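Local coordinates for Glyco_hydro_cc domain-containing protein (Blastomyces gilchristii, PDB 6UB0), which hydrolyses beta-1,3-glucan as a curdlan-specific exo-beta-1,3-glucanase of glycoside hydrolase family 128, caught here with laminaribiose in its -2 and -1 subsites, at residues A[30-35]-A[56-61]; A[42-47]-A[65-70]; A[47-52]-A[82-87]; A[75-80]-A[110-115]; A[181-186]-A[219-224]. All blocks are in the same frame, centred on the assembly; numbering follows the deposited sequence.

Contact 1: residues A[30-35]-A[56-61]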
# COMPACT_ATOMS: atom_id res chain seq x y z
N GLU A 30 -3.42 4.47 -8.96
CA GLU A 30 -3.85 4.40 -10.36
C GLU A 30 -3.07 3.28 -11.00
O GLU A 30 -2.07 2.82 -10.44
CB GLU A 30 -3.56 5.68 -11.14
CG GLU A 30 -4.33 6.88 -10.66
CD GLU A 30 -5.81 6.71 -10.86
OE1 GLU A 30 -6.21 5.95 -11.79
OE2 GLU A 30 -6.56 7.31 -10.06
N PRO A 31 -3.49 2.85 -12.20
CA PRO A 31 -2.72 1.87 -12.97
C PRO A 31 -1.52 2.46 -13.76
O PRO A 31 -0.65 1.69 -14.18
CB PRO A 31 -3.84 1.30 -13.88
CG PRO A 31 -4.70 2.52 -14.19
CD PRO A 31 -4.77 3.22 -12.85
N ARG A 32 -1.51 3.77 -14.01
CA ARG A 32 -0.45 4.44 -14.84
C ARG A 32 0.16 5.52 -13.97
O ARG A 32 -0.51 5.99 -13.07
CB ARG A 32 -1.02 5.06 -16.13
CG ARG A 32 -1.64 4.06 -17.09
CD ARG A 32 -0.85 3.83 -18.36
NE ARG A 32 -1.46 2.72 -19.12
CZ ARG A 32 -0.92 2.12 -20.18
NH1 ARG A 32 0.26 2.50 -20.64
NH2 ARG A 32 -1.56 1.12 -20.77
N PRO A 33 1.45 5.86 -14.09
CA PRO A 33 2.06 6.77 -13.13
C PRO A 33 1.84 8.28 -13.32
O PRO A 33 2.14 9.02 -12.39
CB PRO A 33 3.56 6.48 -13.29
CG PRO A 33 3.69 6.04 -14.72
CD PRO A 33 2.45 5.22 -14.97
N GLY A 34 1.39 8.70 -14.49
CA GLY A 34 1.21 10.14 -14.79
C GLY A 34 2.53 10.88 -15.01
O GLY A 34 2.54 12.09 -15.00
N GLY A 35 3.63 10.17 -15.20
CA GLY A 35 4.95 10.82 -15.27
C GLY A 35 6.04 9.82 -14.95
O GLY A 35 5.76 8.59 -15.07
N ASN A 56 -5.27 -5.10 -18.41
CA ASN A 56 -4.35 -5.91 -19.24
C ASN A 56 -3.22 -4.96 -19.68
O ASN A 56 -2.00 -5.29 -19.41
CB ASN A 56 -5.21 -6.59 -20.28
CG ASN A 56 -6.48 -6.93 -19.54
OD1 ASN A 56 -7.40 -6.09 -19.42
ND2 ASN A 56 -6.42 -8.02 -18.80
N ALA A 57 -3.66 -3.92 -20.43
CA ALA A 57 -2.79 -2.96 -21.15
C ALA A 57 -1.90 -2.29 -20.13
O ALA A 57 -0.72 -2.14 -20.39
CB ALA A 57 -3.63 -1.96 -21.89
N ASP A 58 -2.47 -1.92 -18.98
CA ASP A 58 -1.74 -1.13 -17.95
C ASP A 58 -0.65 -2.01 -17.33
O ASP A 58 0.49 -1.54 -17.29
CB ASP A 58 -2.71 -0.58 -16.91
CG ASP A 58 -3.80 0.33 -17.44
OD1 ASP A 58 -3.50 1.19 -18.29
OD2 ASP A 58 -4.94 0.23 -16.93
N ALA A 59 -0.97 -3.25 -16.93
CA ALA A 59 0.03 -4.21 -16.40
C ALA A 59 1.16 -4.39 -17.45
O ALA A 59 2.37 -4.49 -17.08
CB ALA A 59 -0.64 -5.52 -16.03
N GLU A 60 0.81 -4.41 -18.74
CA GLU A 60 1.81 -4.60 -19.82
C GLU A 60 2.84 -3.45 -19.81
O GLU A 60 4.02 -3.79 -19.80
CB GLU A 60 1.14 -4.74 -21.19
CG GLU A 60 0.79 -6.17 -21.70
CD GLU A 60 1.57 -7.49 -21.31
OE1 GLU A 60 2.81 -7.43 -21.24
OE2 GLU A 60 0.94 -8.59 -21.21
N ALA A 61 2.43 -2.17 -19.86
CA ALA A 61 3.34 -0.99 -19.92
C ALA A 61 4.31 -1.02 -18.74
O ALA A 61 5.53 -0.72 -18.94
CB ALA A 61 2.54 0.30 -19.92
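Arg32 reaches out of the loop after strand 23-27 to Asp58 on helix 52-64, and its chain can be followed outward atom by atom. CB starts out neither toward the helix nor away from it. CG is anti to the carbonyl carbon (chi1 -62°) and already lies 3.6 Å from Asp58 OD1, and CD stays within van der Waals range of the same oxygen after the chain bends at chi2. NE then makes the main bond: its N-H points to Asp58 OD1 at 2.7 Å, with the angle at hydrogen 155°, forming a salt bridge. The oxygen is met on its anti side and lies close to the guanidinium plane, but the carboxylate itself is turned almost perpendicular to that plane, 84° apart. Beyond CZ the fork divides. NH2 makes a second, weak bond to Asp58 OD1 at 3.1 Å and comes near Ala57 O without bonding to it, while NH1 sits 3.2 Å from Ala61 CB, one helical turn on from Ala57.

The other carboxylate oxygen faces carbon: Asp58 OD2 lies 3.4 Å from Pro31 CB, and the two side chains run side by side in the same direction. The loop backbone has further bonds, Arg32 O accepting from Asn28 ND2 and Pro33 O from Tyr9 OH.

Both N-H groups thus share one oxygen rather than pairing with two, so the bridge is forked and lopsided. Its aspartate is buried against proline, while solvent at the exposed arginine would probably weaken the charge attraction.

Contact 2: residues A[42-47]-A[65-70]. With BGC (beta-D-glucopyranose), chain B.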
# COMPACT_ATOMS: atom_id res chain seq x y z
N TYR A 42 7.96 2.66 -9.62
CA TYR A 42 6.49 2.86 -9.64
C TYR A 42 5.82 1.48 -9.57
O TYR A 42 6.23 0.49 -10.23
CB TYR A 42 6.05 3.61 -10.89
CG TYR A 42 4.57 3.65 -11.06
CD1 TYR A 42 3.80 4.41 -10.18
CD2 TYR A 42 3.92 2.90 -12.03
CE1 TYR A 42 2.44 4.47 -10.30
CE2 TYR A 42 2.55 2.96 -12.15
CZ TYR A 42 1.81 3.72 -11.25
OH TYR A 42 0.46 3.79 -11.32
N VAL A 43 4.74 1.41 -8.77
CA VAL A 43 3.96 0.16 -8.65
C VAL A 43 2.55 0.44 -9.16
O VAL A 43 1.78 1.16 -8.53
CB VAL A 43 3.95 -0.36 -7.20
CG1 VAL A 43 3.15 -1.65 -7.12
CG2 VAL A 43 5.36 -0.56 -6.69
N PRO A 44 2.14 -0.16 -10.30
CA PRO A 44 0.77 0.00 -10.77
C PRO A 44 -0.24 -0.61 -9.80
O PRO A 44 0.10 -1.59 -9.13
CB PRO A 44 0.78 -0.73 -12.12
CG PRO A 44 2.22 -0.74 -12.51
CD PRO A 44 2.98 -0.91 -11.21
N MET A 45 -1.42 0.03 -9.72
CA MET A 45 -2.58 -0.50 -8.95
C MET A 45 -3.79 -0.74 -9.85
O MET A 45 -4.20 0.14 -10.59
CB MET A 45 -2.92 0.42 -7.78
CG MET A 45 -4.27 0.03 -7.15
SD MET A 45 -4.74 1.06 -5.76
CE MET A 45 -3.88 0.27 -4.41
N LEU A 46 -4.34 -1.94 -9.73
CA LEU A 46 -5.75 -2.27 -10.10
C LEU A 46 -6.67 -1.87 -8.94
O LEU A 46 -6.75 -2.59 -8.01
CB LEU A 46 -5.86 -3.76 -10.41
CG LEU A 46 -7.24 -4.19 -10.89
CD1 LEU A 46 -7.74 -3.20 -11.92
CD2 LEU A 46 -7.22 -5.63 -11.46
N TRP A 47 -7.25 -0.69 -9.01
CA TRP A 47 -7.95 -0.02 -7.88
C TRP A 47 -9.24 -0.77 -7.54
O TRP A 47 -9.60 -0.81 -6.36
CB TRP A 47 -8.23 1.42 -8.29
CG TRP A 47 -8.84 2.25 -7.21
CD1 TRP A 47 -8.19 3.02 -6.30
CD2 TRP A 47 -10.24 2.32 -6.89
NE1 TRP A 47 -9.09 3.65 -5.49
CE2 TRP A 47 -10.35 3.20 -5.80
CE3 TRP A 47 -11.41 1.76 -7.44
CZ2 TRP A 47 -11.60 3.53 -5.25
CZ3 TRP A 47 -12.63 2.08 -6.88
CH2 TRP A 47 -12.72 2.95 -5.80
N ALA A 65 8.00 -1.23 -18.27
CA ALA A 65 8.85 -0.16 -17.69
C ALA A 65 9.70 -0.71 -16.53
O ALA A 65 10.38 0.11 -15.91
CB ALA A 65 8.02 1.02 -17.26
N GLY A 66 9.71 -2.03 -16.30
CA GLY A 66 10.58 -2.72 -15.32
C GLY A 66 9.99 -2.80 -13.91
O GLY A 66 10.72 -3.14 -12.93
N SER A 67 8.70 -2.51 -13.78
CA SER A 67 7.95 -2.58 -12.50
C SER A 67 7.98 -4.03 -12.04
O SER A 67 7.69 -4.92 -12.87
CB SER A 67 6.56 -2.06 -12.66
OG SER A 67 6.55 -0.64 -12.87
N LYS A 68 8.43 -4.28 -10.81
CA LYS A 68 8.59 -5.65 -10.27
C LYS A 68 7.29 -6.10 -9.59
O LYS A 68 7.21 -7.25 -9.16
CB LYS A 68 9.78 -5.65 -9.32
CG LYS A 68 11.06 -5.13 -9.98
CD LYS A 68 12.16 -4.75 -9.03
CE LYS A 68 13.15 -5.88 -8.80
NZ LYS A 68 14.51 -5.35 -8.60
N ASN A 69 6.34 -5.19 -9.41
CA ASN A 69 5.26 -5.41 -8.42
C ASN A 69 3.96 -4.84 -8.97
O ASN A 69 4.00 -3.86 -9.69
CB ASN A 69 5.54 -4.76 -7.07
CG ASN A 69 6.68 -5.38 -6.30
OD1 ASN A 69 6.53 -6.45 -5.77
ND2 ASN A 69 7.85 -4.74 -6.28
N LEU A 70 2.84 -5.47 -8.63
CA LEU A 70 1.51 -4.95 -8.99
C LEU A 70 0.63 -5.01 -7.75
O LEU A 70 0.65 -6.06 -7.05
CB LEU A 70 0.87 -5.81 -10.08
CG LEU A 70 1.61 -5.87 -11.41
CD1 LEU A 70 0.97 -6.92 -12.30
CD2 LEU A 70 1.63 -4.52 -12.08
C2 BGC B . -8.60 7.21 -3.25
C3 BGC B . -7.62 7.46 -4.36
C4 BGC B . -6.89 8.73 -4.00
C5 BGC B . -6.25 8.61 -2.59
C6 BGC B . -5.54 9.81 -1.96
C1 BGC B . -7.96 7.17 -1.89
O2 BGC B . -9.16 5.92 -3.54
O3 BGC B . -8.22 7.45 -5.69
O4 BGC B . -5.96 8.89 -5.07
O5 BGC B . -7.23 8.36 -1.57
O6 BGC B . -6.44 10.95 -2.09
O HOH W 1 9.10 1.43 -12.33
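Ser67 OG is held between two partners. It gives its hydrogen to Tyr42 O at 2.9 Å, and it receives a weak bond from a water that in turn accepts from Tyr42 N at 3.2 Å. Backbone N and O of one tyrosine are thus both tied to a single hydroxyl, directly on one arm and through water on the other. With OG anti to the carbonyl carbon, the hydroxyl comes to Tyr42 O at a C=O...O angle of 145°, tilted 32° from the carbonyl plane. Just before Ser67, Gly66 with its positive phi is the C-prime residue of the Schellman motif that ends helix 52-64.

Further along, carbons meet a carbonyl oxygen: Val43 CG1, anti to its own backbone N, and Pro44 CD both lie 3.5 Å from Asn69 O. The apolar pair is Pro44 CG with Leu70 CD2 at 3.8 Å, the ring and the leucine branch crossing obliquely. The amide of Asn69 looks elsewhere, its ND2 bonded to Glu41 OE2. At the far end of the 42-47 segment, Trp47 has left the partner strand and offers NE1 to O2 of the bound beta-glucose at 3.0 Å, with 157° at hydrogen and the sugar oxygen in the indole plane.

The contact joins strand 41-42 to strand 69-71 across the gap between the two parallel sheets, as in a TIM barrel, with helix 52-64 making the crossover. Asn69 O, buried against carbon with no partner in the model, probably carries some cost; Ser67 makes the one direct hydrogen bond between the segments, with backbone bonds from Pro44 and Leu46 to Leu71 just beyond.

Contact 3: residues A[47-52]-A[82-87]. With BGC (beta-D-glucopyranose), chain B.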
# COMPACT_ATOMS: atom_id res chain seq x y z
N TRP A 47 -7.25 -0.69 -9.01
CA TRP A 47 -7.95 -0.02 -7.88
C TRP A 47 -9.24 -0.77 -7.54
O TRP A 47 -9.60 -0.81 -6.36
CB TRP A 47 -8.23 1.42 -8.29
CG TRP A 47 -8.84 2.25 -7.21
CD1 TRP A 47 -8.19 3.02 -6.30
CD2 TRP A 47 -10.24 2.32 -6.89
NE1 TRP A 47 -9.09 3.65 -5.49
CE2 TRP A 47 -10.35 3.20 -5.80
CE3 TRP A 47 -11.41 1.76 -7.44
CZ2 TRP A 47 -11.60 3.53 -5.25
CZ3 TRP A 47 -12.63 2.08 -6.88
CH2 TRP A 47 -12.72 2.95 -5.80
N GLY A 48 -9.92 -1.20 -8.58
CA GLY A 48 -11.26 -1.81 -8.53
C GLY A 48 -11.81 -2.02 -9.94
O GLY A 48 -11.18 -1.69 -10.95
N PRO A 49 -13.09 -2.46 -10.01
CA PRO A 49 -13.74 -2.73 -11.30
C PRO A 49 -13.61 -1.65 -12.38
O PRO A 49 -13.59 -2.00 -13.57
CB PRO A 49 -15.21 -2.81 -10.91
CG PRO A 49 -15.23 -3.19 -9.45
CD PRO A 49 -13.97 -2.59 -8.85
N ARG A 50 -13.63 -0.37 -11.97
CA ARG A 50 -13.54 0.76 -12.93
C ARG A 50 -12.26 0.64 -13.77
O ARG A 50 -12.18 1.30 -14.78
CB ARG A 50 -13.57 2.11 -12.21
CG ARG A 50 -12.33 2.43 -11.40
CD ARG A 50 -12.58 3.75 -10.71
NE ARG A 50 -11.48 4.32 -9.93
CZ ARG A 50 -11.65 4.99 -8.78
NH1 ARG A 50 -12.85 5.13 -8.24
NH2 ARG A 50 -10.59 5.46 -8.14
N GLY A 51 -11.29 -0.16 -13.33
CA GLY A 51 -9.97 -0.28 -14.00
C GLY A 51 -9.83 -1.56 -14.81
O GLY A 51 -8.79 -1.69 -15.49
N TYR A 52 -10.82 -2.47 -14.75
CA TYR A 52 -10.78 -3.81 -15.39
C TYR A 52 -10.57 -3.65 -16.89
O TYR A 52 -9.74 -4.40 -17.48
CB TYR A 52 -12.08 -4.58 -15.14
CG TYR A 52 -12.29 -5.06 -13.73
CD1 TYR A 52 -11.33 -4.91 -12.74
CD2 TYR A 52 -13.46 -5.71 -13.40
CE1 TYR A 52 -11.53 -5.39 -11.46
CE2 TYR A 52 -13.69 -6.19 -12.12
CZ TYR A 52 -12.73 -6.01 -11.14
OH TYR A 52 -12.97 -6.53 -9.90
N ALA A 82 -13.26 0.57 -3.31
CA ALA A 82 -13.45 -0.44 -4.35
C ALA A 82 -14.86 -1.00 -4.22
O ALA A 82 -15.43 -1.30 -5.25
CB ALA A 82 -12.42 -1.54 -4.29
N ASN A 83 -15.28 -1.25 -2.99
CA ASN A 83 -16.66 -1.67 -2.62
C ASN A 83 -16.96 -3.02 -3.28
O ASN A 83 -17.74 -3.05 -4.27
CB ASN A 83 -17.68 -0.61 -3.03
CG ASN A 83 -19.08 -1.05 -2.67
OD1 ASN A 83 -19.27 -1.65 -1.61
ND2 ASN A 83 -20.02 -0.84 -3.57
N MET A 84 -16.25 -4.06 -2.87
CA MET A 84 -16.30 -5.38 -3.53
C MET A 84 -16.45 -6.43 -2.45
O MET A 84 -15.83 -6.32 -1.37
CB MET A 84 -15.02 -5.71 -4.32
CG MET A 84 -14.68 -4.69 -5.37
SD MET A 84 -13.02 -4.90 -6.02
CE MET A 84 -13.13 -6.65 -6.40
N SER A 85 -17.32 -7.41 -2.71
CA SER A 85 -17.49 -8.55 -1.79
C SER A 85 -16.22 -9.37 -1.86
O SER A 85 -15.55 -9.35 -2.88
CB SER A 85 -18.69 -9.35 -2.16
OG SER A 85 -18.42 -10.04 -3.36
N PRO A 86 -15.80 -10.05 -0.77
CA PRO A 86 -14.64 -10.93 -0.85
C PRO A 86 -14.74 -11.92 -2.01
O PRO A 86 -13.77 -12.12 -2.73
CB PRO A 86 -14.73 -11.64 0.52
CG PRO A 86 -15.30 -10.64 1.41
CD PRO A 86 -16.39 -10.02 0.56
N GLU A 87 -15.93 -12.49 -2.22
CA GLU A 87 -16.18 -13.45 -3.33
C GLU A 87 -15.90 -12.75 -4.67
O GLU A 87 -15.26 -13.38 -5.53
CB GLU A 87 -17.61 -14.00 -3.42
CG GLU A 87 -18.29 -14.40 -2.12
CD GLU A 87 -19.79 -14.46 -2.29
OE1 GLU A 87 -20.45 -13.49 -1.94
OE2 GLU A 87 -20.29 -15.44 -2.86
C2 BGC B . -8.60 7.21 -3.25
C3 BGC B . -7.62 7.46 -4.36
C4 BGC B . -6.89 8.73 -4.00
C5 BGC B . -6.25 8.61 -2.59
C6 BGC B . -5.54 9.81 -1.96
C1 BGC B . -7.96 7.17 -1.89
O2 BGC B . -9.16 5.92 -3.54
O3 BGC B . -8.22 7.45 -5.69
O4 BGC B . -5.96 8.89 -5.07
O5 BGC B . -7.23 8.36 -1.57
O6 BGC B . -6.44 10.95 -2.09
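On the wall of the glycan pocket, Trp47 and the following 3-10 turn rest against the loop leading into helix 86-96. The far corner of the indole touches the Ala82 backbone obliquely: Trp47 CH2 is 3.5 Å from Ala82 N, and Trp47 CZ3 is 3.7 Å from Ala82 CA. The methyl goes to the main chain instead, Ala82 CB lying 3.6 Å from Trp47 O. Within the turn, Arg50 folds back over the indole in a cation-pi contact, its NH2 3.2 Å above the ring plane and over the centre. An extended chain from CG to NE carries the guanidinium there, and its edge faces O3 of the sugar, although NH2 stays 3.9 Å from that O3.

Met84 fills the other end. Its sulphur slides past the proline ring, SD 3.8 Å from Pro49 CD, and a bend at chi3 (51°) sends the methyl to the phenol, where Met84 CE and Tyr52 OH meet tip to tip at 3.5 Å. Tyr52 stacks further on Tyr96 of the helix.

No hydrogen bond crosses between the segments. The sugar-binding indole is therefore backed by van der Waals contact alone on the Ala82 side, while Arg50 would add positive charge beside the glycan.

Contact 4: residues A[75-80]-A[110-115]. With GLC (alpha-D-glucopyranose), chain C.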
# COMPACT_ATOMS: atom_id res chain seq x y z
N GLU A 75 -9.17 -0.96 -0.79
CA GLU A 75 -10.26 -0.91 0.26
C GLU A 75 -11.56 -1.47 -0.33
O GLU A 75 -12.62 -0.81 -0.37
CB GLU A 75 -10.41 0.48 0.87
CG GLU A 75 -9.28 0.83 1.83
CD GLU A 75 -9.45 2.09 2.63
OE1 GLU A 75 -10.56 2.69 2.53
OE2 GLU A 75 -8.49 2.38 3.43
N PRO A 76 -11.54 -2.75 -0.77
CA PRO A 76 -12.78 -3.39 -1.21
C PRO A 76 -13.81 -3.48 -0.05
O PRO A 76 -15.02 -3.55 -0.30
CB PRO A 76 -12.28 -4.76 -1.71
CG PRO A 76 -11.03 -5.02 -0.88
CD PRO A 76 -10.38 -3.66 -0.80
N ASP A 77 -13.31 -3.47 1.18
CA ASP A 77 -14.11 -3.48 2.44
C ASP A 77 -14.75 -2.11 2.75
O ASP A 77 -15.47 -2.07 3.79
CB ASP A 77 -13.26 -3.89 3.64
CG ASP A 77 -12.10 -2.93 3.97
OD1 ASP A 77 -11.42 -2.44 2.99
OD2 ASP A 77 -11.82 -2.77 5.15
N ILE A 78 -14.66 -1.08 1.91
CA ILE A 78 -15.27 0.26 2.17
C ILE A 78 -16.14 0.65 0.99
O ILE A 78 -15.70 0.58 -0.14
CB ILE A 78 -14.16 1.30 2.47
CG1 ILE A 78 -13.37 0.92 3.73
CG2 ILE A 78 -14.72 2.72 2.53
CD1 ILE A 78 -14.06 1.15 5.08
N ALA A 79 -17.41 1.02 1.23
CA ALA A 79 -18.43 1.08 0.17
C ALA A 79 -18.11 2.20 -0.82
O ALA A 79 -18.35 1.99 -2.05
CB ALA A 79 -19.82 1.21 0.78
N SER A 80 -17.40 3.24 -0.38
CA SER A 80 -17.05 4.39 -1.26
C SER A 80 -15.66 4.19 -1.87
O SER A 80 -15.27 5.05 -2.66
CB SER A 80 -17.11 5.66 -0.54
OG SER A 80 -16.12 5.67 0.45
N ALA A 110 -6.02 -4.13 -0.72
CA ALA A 110 -5.56 -3.42 0.48
C ALA A 110 -6.77 -3.10 1.37
O ALA A 110 -7.67 -2.41 0.88
CB ALA A 110 -4.88 -2.11 0.14
N VAL A 111 -6.86 -3.71 2.53
CA VAL A 111 -8.02 -3.45 3.43
C VAL A 111 -7.75 -2.27 4.36
O VAL A 111 -6.63 -2.06 4.77
CB VAL A 111 -8.47 -4.71 4.16
CG1 VAL A 111 -9.05 -5.65 3.13
CG2 VAL A 111 -7.34 -5.36 4.94
N SER A 112 -8.84 -1.69 4.88
CA SER A 112 -8.83 -0.69 5.96
C SER A 112 -8.48 -1.36 7.29
O SER A 112 -8.24 -2.58 7.32
CB SER A 112 -10.14 0.10 6.03
OG SER A 112 -11.20 -0.64 6.64
N ASN A 113 -8.39 -0.57 8.34
CA ASN A 113 -8.17 -1.06 9.72
C ASN A 113 -9.51 -1.14 10.46
O ASN A 113 -9.44 -1.21 11.70
CB ASN A 113 -7.14 -0.22 10.48
CG ASN A 113 -7.58 1.19 10.78
OD1 ASN A 113 -7.69 2.04 9.90
ND2 ASN A 113 -7.75 1.48 12.07
N GLY A 114 -10.63 -1.06 9.72
CA GLY A 114 -12.00 -1.32 10.21
C GLY A 114 -12.07 -2.69 10.86
O GLY A 114 -11.25 -3.56 10.51
N ALA A 115 -12.98 -2.87 11.83
CA ALA A 115 -13.15 -4.13 12.58
C ALA A 115 -13.93 -5.11 11.73
O ALA A 115 -14.84 -4.73 10.97
CB ALA A 115 -13.86 -3.88 13.89
C1 GLC C . -8.30 5.74 2.58
C2 GLC C . -8.56 5.65 1.07
C3 GLC C . -8.61 7.05 0.44
C4 GLC C . -9.58 7.94 1.25
C5 GLC C . -9.32 7.89 2.73
C6 GLC C . -10.25 8.74 3.61
O1 GLC C . -7.07 6.40 2.92
O2 GLC C . -7.61 4.89 0.29
O3 GLC C . -8.97 6.93 -0.93
O4 GLC C . -9.37 9.27 0.89
O5 GLC C . -9.40 6.52 3.13
O6 GLC C . -11.49 8.71 2.97
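Hydrogen bonds from Ser112 to Asp77 dominate this contact. Asp77 OD2 takes Ser112 OG at 2.7 Å and Ser112 N at 3.2 Å; both come on the syn side, but from opposite faces of the carboxylate plane. Ser112 N also reaches Asp77 OD1, weakly. Gly119 N is a further donor to OD2, which would be expected to stabilise the ionised aspartate. The side chain gets there with CG between its backbone N and carbonyl carbon (chi1 63°). Ser112 OG in turn accepts from Gly114 N at 3.2 Å, an ST turn, so the hydroxyl's orientation is fixed from both sides.

One backbone bond crosses: Glu75 N to Ala110 O, 2.7 Å. Glu75 then opens a type I turn that closes at Ile78.

The van der Waals contacts are carbon against oxygen: Pro76 CD packs on Ala110 O at 3.4 Å, and Ile78 CD1 lies 3.7 Å from Ser112 OG.

Toward the ligand, the extended Glu75 side chain brings OE2 to 3.5 Å from C1 of the bound alpha-glucose. The same oxygen is hydrogen-bonded to His142 ND1, and both residues belong to the glycan pocket.

Strand 105-111 runs between strands 69-71 and 138-146 of the parallel sheet. The 75-80 loop lies at its C-terminal end, with Trp122 of helix 119-130 against Pro76, Asp77 and Val111, and Tyr156 of helix 150-166 also touching Val111.

Contact 5: residues A[181-186]-A[219-224]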
# COMPACT_ATOMS: atom_id res chain seq x y z
N GLY A 181 -3.74 14.40 13.69
CA GLY A 181 -3.53 15.48 14.67
C GLY A 181 -2.61 16.56 14.14
O GLY A 181 -2.34 16.55 12.94
N ASP A 182 -2.15 17.48 15.00
CA ASP A 182 -1.32 18.64 14.56
C ASP A 182 0.06 18.13 14.10
O ASP A 182 0.34 16.92 14.24
CB ASP A 182 -1.24 19.71 15.65
CG ASP A 182 -0.51 19.30 16.92
OD1 ASP A 182 0.44 18.49 16.84
OD2 ASP A 182 -0.88 19.84 18.00
N GLU A 183 0.88 19.02 13.56
CA GLU A 183 2.20 18.67 12.97
C GLU A 183 3.04 17.89 13.99
O GLU A 183 3.67 16.87 13.62
CB GLU A 183 2.95 19.91 12.49
CG GLU A 183 2.28 20.64 11.34
CD GLU A 183 3.24 21.21 10.31
OE1 GLU A 183 4.42 21.46 10.66
OE2 GLU A 183 2.82 21.37 9.15
N GLU A 184 3.11 18.35 15.25
CA GLU A 184 4.02 17.71 16.24
C GLU A 184 3.55 16.28 16.53
O GLU A 184 4.43 15.37 16.64
CB GLU A 184 4.13 18.54 17.52
CG GLU A 184 5.25 18.05 18.43
CD GLU A 184 6.63 18.59 18.11
OE1 GLU A 184 7.20 18.23 17.06
OE2 GLU A 184 7.13 19.39 18.93
N ALA A 185 2.22 16.10 16.63
CA ALA A 185 1.49 14.83 16.94
C ALA A 185 1.75 13.70 15.83
O ALA A 185 2.21 12.65 16.20
CB ALA A 185 -0.00 15.13 17.00
N GLN A 186 1.84 14.33 14.60
CA GLN A 186 2.19 13.52 13.39
C GLN A 186 3.68 13.16 13.40
O GLN A 186 4.04 11.96 13.22
CB GLN A 186 1.76 14.27 12.14
CG GLN A 186 0.28 14.55 12.10
CD GLN A 186 -0.18 15.25 10.85
OE1 GLN A 186 0.43 15.12 9.80
NE2 GLN A 186 -1.25 16.00 10.96
N ALA A 219 6.41 23.23 -0.96
CA ALA A 219 7.42 23.05 0.11
C ALA A 219 7.06 21.87 1.01
O ALA A 219 5.91 21.76 1.36
CB ALA A 219 7.53 24.33 0.91
N LEU A 220 8.04 21.05 1.44
CA LEU A 220 7.85 20.04 2.52
C LEU A 220 7.30 20.78 3.73
O LEU A 220 7.85 21.80 4.08
CB LEU A 220 9.14 19.34 2.95
CG LEU A 220 9.75 18.28 2.04
CD1 LEU A 220 10.96 17.67 2.70
CD2 LEU A 220 8.76 17.18 1.70
N THR A 221 6.27 20.23 4.36
CA THR A 221 5.86 20.57 5.75
C THR A 221 6.86 19.95 6.72
O THR A 221 7.77 19.26 6.27
CB THR A 221 4.43 20.06 6.00
OG1 THR A 221 4.54 18.66 6.30
CG2 THR A 221 3.51 20.30 4.83
N SER A 222 6.68 20.12 8.04
CA SER A 222 7.60 19.54 9.06
C SER A 222 7.38 18.03 9.17
O SER A 222 8.32 17.28 9.55
CB SER A 222 7.44 20.19 10.40
OG SER A 222 6.53 19.46 11.20
N VAL A 223 6.16 17.60 8.84
CA VAL A 223 5.85 16.15 8.76
C VAL A 223 6.62 15.53 7.59
O VAL A 223 7.17 14.43 7.77
CB VAL A 223 4.33 15.93 8.68
CG1 VAL A 223 3.98 14.45 8.89
CG2 VAL A 223 3.59 16.81 9.67
N GLY A 224 6.63 16.21 6.44
CA GLY A 224 7.43 15.87 5.24
C GLY A 224 8.90 15.59 5.56
O GLY A 224 9.44 14.54 5.13
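Gln186 lies across Val223 at about a right angle, its stem packed on the valine with Gln186 CB 3.9 Å from Val223 CG1. Farther out, Gln186 OE1 faces both methyls, 3.6 Å from Val223 CG2, although the exact placing of this amide is somewhat doubtful, because its NE2 is modelled too close to Gly181 O. Val223 also packs on Leu190, one turn further along helix 183-199.

Glu183, one turn before Gln186, supplies the polar link. Bent at chi2 (-143°), its chain turns the carboxylate over the start of the second helix, where Ser222 OG donates to Glu183 OE1 at 3.0 Å. The hydroxyl comes from above the carboxylate plane, 51° out of it. Glu183 OE2 faces Thr221 CB.

Each helix is closed by its own N-cap. Asp182 OD1 accepts from Ala185 N at 3.0 Å, and Thr221 OG1 accepts from Gly224 N at 3.2 Å while also being bonded to Leu214 O. Glu183, in the first turn after its cap, would probably also be stabilised by the helix dipole there.

Here, then, two N-capped helix starts pack side by side: helix 183-199, which follows barrel strand 172-180, and C-terminal helix 222-229, a layout that belongs to the outer helical layer of a TIM barrel.

How the contacts relate
From the N terminus, contact 1 comes first, tying the loop after strand 23-27 forward to helix 52-64. Before that closes, contact 2 opens at the end of strand 41-42 and contact 3 right behind it, sharing Trp47; all three cross one another. Contact 2 ends on strand 69-71 and bridges the two sheets, while contact 3 reaches the entry to helix 86-96. Contact 4 starts inside contact 3 and crosses it, joined by Met84 N to Pro76 O, then closes on strand 105-111. Contacts 2, 3 and 4 each contribute residues to the glycan pocket. Contact 5 follows separately, about 33 Å between centres from contact 3, linking the starts of helix 183-199 and C-terminal helix 222-229.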